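Local coordinates for protein 3-dehydroshikimate dehydratase (PDB 5HMQ) that catalyses the divalent-metal-dependent dehydration of 3-dehydroshikimate to protocatechuate, a shared intermediate in the breakdown of quinate and shikimate, at residues 258-263 / 383-388. Numbering follows the deposited sequence.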
loop_
_atom_site.group_PDB
_atom_site.type_symbol
_atom_site.label_atom_id
_atom_site.label_comp_id
_atom_site.label_asym_id
_atom_site.label_seq_id
_atom_site.Cartn_x
_atom_site.Cartn_y
_atom_site.Cartn_z
ATOM N N ASP C 258 13.965 -4.402 3.733
ATOM C CA ASP C 258 13.645 -5.700 3.144
ATOM C C ASP C 258 14.675 -6.096 2.095
ATOM O O ASP C 258 15.059 -7.268 2.002
ATOM C CB ASP C 258 12.245 -5.672 2.528
ATOM C CG ASP C 258 11.142 -5.717 3.569
ATOM O OD1 ASP C 258 11.440 -5.998 4.749
ATOM O OD2 ASP C 258 9.970 -5.478 3.203
ATOM N N GLY C 259 15.121 -5.132 1.287
ATOM C CA GLY C 259 16.129 -5.429 0.282
ATOM C C GLY C 259 17.411 -5.971 0.885
ATOM O O GLY C 259 17.929 -7.004 0.453
ATOM N N LEU C 260 17.940 -5.278 1.896
ATOM C CA LEU C 260 19.155 -5.747 2.552
ATOM C C LEU C 260 18.926 -7.107 3.198
ATOM O O LEU C 260 19.769 -8.006 3.088
ATOM C CB LEU C 260 19.620 -4.718 3.585
ATOM C CG LEU C 260 21.071 -4.739 4.080
ATOM C CD1 LEU C 260 21.336 -5.859 5.079
ATOM C CD2 LEU C 260 22.036 -4.824 2.906
ATOM N N ARG C 261 17.789 -7.272 3.880
ATOM C CA ARG C 261 17.448 -8.563 4.468
ATOM C C ARG C 261 17.418 -9.664 3.413
ATOM O O ARG C 261 17.897 -10.777 3.656
ATOM C CB ARG C 261 16.105 -8.466 5.192
ATOM C CG ARG C 261 15.601 -9.783 5.766
ATOM C CD ARG C 261 14.288 -9.594 6.517
ATOM N NE ARG C 261 14.490 -8.968 7.822
ATOM C CZ ARG C 261 13.505 -8.538 8.604
ATOM N NH1 ARG C 261 12.243 -8.660 8.215
ATOM N NH2 ARG C 261 13.784 -7.985 9.777
ATOM N N SER C 262 16.867 -9.371 2.232
ATOM C CA SER C 262 16.799 -10.383 1.182
ATOM C C SER C 262 18.184 -10.760 0.667
ATOM O O SER C 262 18.407 -11.916 0.289
ATOM C CB SER C 262 15.923 -9.893 0.029
ATOM O OG SER C 262 16.621 -8.973 -0.793
ATOM N N LEU C 263 19.121 -9.809 0.649
ATOM C CA LEU C 263 20.483 -10.126 0.233
ATOM C C LEU C 263 21.189 -10.988 1.271
ATOM O O LEU C 263 21.950 -11.896 0.917
ATOM C CB LEU C 263 21.271 -8.842 -0.032
ATOM C CG LEU C 263 20.972 -8.150 -1.364
ATOM C CD1 LEU C 263 21.817 -6.896 -1.530
ATOM C CD2 LEU C 263 21.199 -9.112 -2.521
ATOM N N ALA C 383 20.146 -11.554 13.841
ATOM C CA ALA C 383 21.079 -11.479 12.719
ATOM C C ALA C 383 20.394 -10.979 11.455
ATOM O O ALA C 383 21.012 -10.264 10.656
ATOM C CB ALA C 383 21.719 -12.845 12.471
ATOM N N PHE C 384 19.127 -11.338 11.252
ATOM C CA PHE C 384 18.349 -10.814 10.141
ATOM C C PHE C 384 17.629 -9.523 10.507
ATOM O O PHE C 384 16.702 -9.114 9.799
ATOM C CB PHE C 384 17.356 -11.864 9.643
ATOM C CG PHE C 384 17.989 -12.942 8.810
ATOM C CD1 PHE C 384 18.345 -12.692 7.494
ATOM C CD2 PHE C 384 18.227 -14.199 9.337
ATOM C CE1 PHE C 384 18.930 -13.678 6.721
ATOM C CE2 PHE C 384 18.809 -15.189 8.568
ATOM C CZ PHE C 384 19.163 -14.929 7.259
ATOM N N ARG C 385 18.039 -8.889 11.608
ATOM C CA ARG C 385 17.626 -7.534 11.965
ATOM C C ARG C 385 16.135 -7.445 12.280
ATOM O O ARG C 385 15.481 -6.449 11.973
ATOM C CB ARG C 385 18.020 -6.541 10.872
ATOM C CG ARG C 385 19.506 -6.578 10.589
ATOM C CD ARG C 385 19.866 -5.925 9.276
ATOM N NE ARG C 385 21.291 -6.082 9.003
ATOM C CZ ARG C 385 22.153 -5.075 8.917
ATOM N NH1 ARG C 385 21.737 -3.827 9.086
ATOM N NH2 ARG C 385 23.434 -5.318 8.666
ATOM N N GLY C 386 15.595 -8.486 12.902
ATOM C CA GLY C 386 14.307 -8.352 13.539
ATOM C C GLY C 386 14.464 -7.634 14.859
ATOM O O GLY C 386 15.570 -7.461 15.367
ATOM N N GLN C 387 13.342 -7.198 15.423
ATOM C CA GLN C 387 13.406 -6.471 16.680
ATOM C C GLN C 387 13.132 -7.422 17.831
ATOM O O GLN C 387 11.985 -7.866 17.995
ATOM C CB GLN C 387 12.409 -5.316 16.700
ATOM C CG GLN C 387 12.454 -4.529 18.003
ATOM C CD GLN C 387 11.533 -3.326 18.005
ATOM O OE1 GLN C 387 10.636 -3.215 17.172
ATOM N NE2 GLN C 387 11.749 -2.419 18.951
ATOM N N PRO C 388 14.125 -7.761 18.646
ATOM C CA PRO C 388 13.881 -8.622 19.800
ATOM C C PRO C 388 13.531 -7.816 21.042
ATOM O O PRO C 388 13.866 -6.638 21.176
ATOM C CB PRO C 388 15.225 -9.337 19.980
ATOM C CG PRO C 388 16.220 -8.294 19.571
ATOM C CD PRO C 388 15.559 -7.462 18.485
#
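Arg261 reaches from the side of helix 252-276 to the turn that follows helix 374-383 and grips the carbonyl of Phe384 side-on with two nitrogens. Its chain leaves the helix with CG anti to the backbone N (chi1 176°) and bends at chi3 (-76°), which brings the edge of the guanidinium to the carbonyls of the turn. Arg261 NE donates to Phe384 O at 3.0 Å, nearly along the C=O axis, and Arg261 NH2 donates to the same oxygen at 3.1 Å. Both bonds are bent but lie close to the guanidinium plane, so the fork restrains the rotation of the flat group. A weak third bond, from Arg261 NH2 to Arg385 O at 3.2 Å, extends the grip by one residue. The Phe384 ring turns its edge toward Arg261 O, and Phe287 meets this ring edge-to-face. Separately, the extended chain of Arg385 crosses Leu260 obliquely, with Leu260 CD1 over one face of the Arg385 guanidinium, 3.9 Å from Arg385 NE. Arg385 has a positive phi (66°) as the C' residue of the Schellman motif that ends helix 374-383. The arrangement is thus an arginine held mainly by the Phe384 carbonyl in the Schellman turn just beyond a helix C-terminus, whose partial negative charge probably favours the cation, and it joins the TIM-barrel dehydratase domain to the first VOC module of the dioxygenase-like domain.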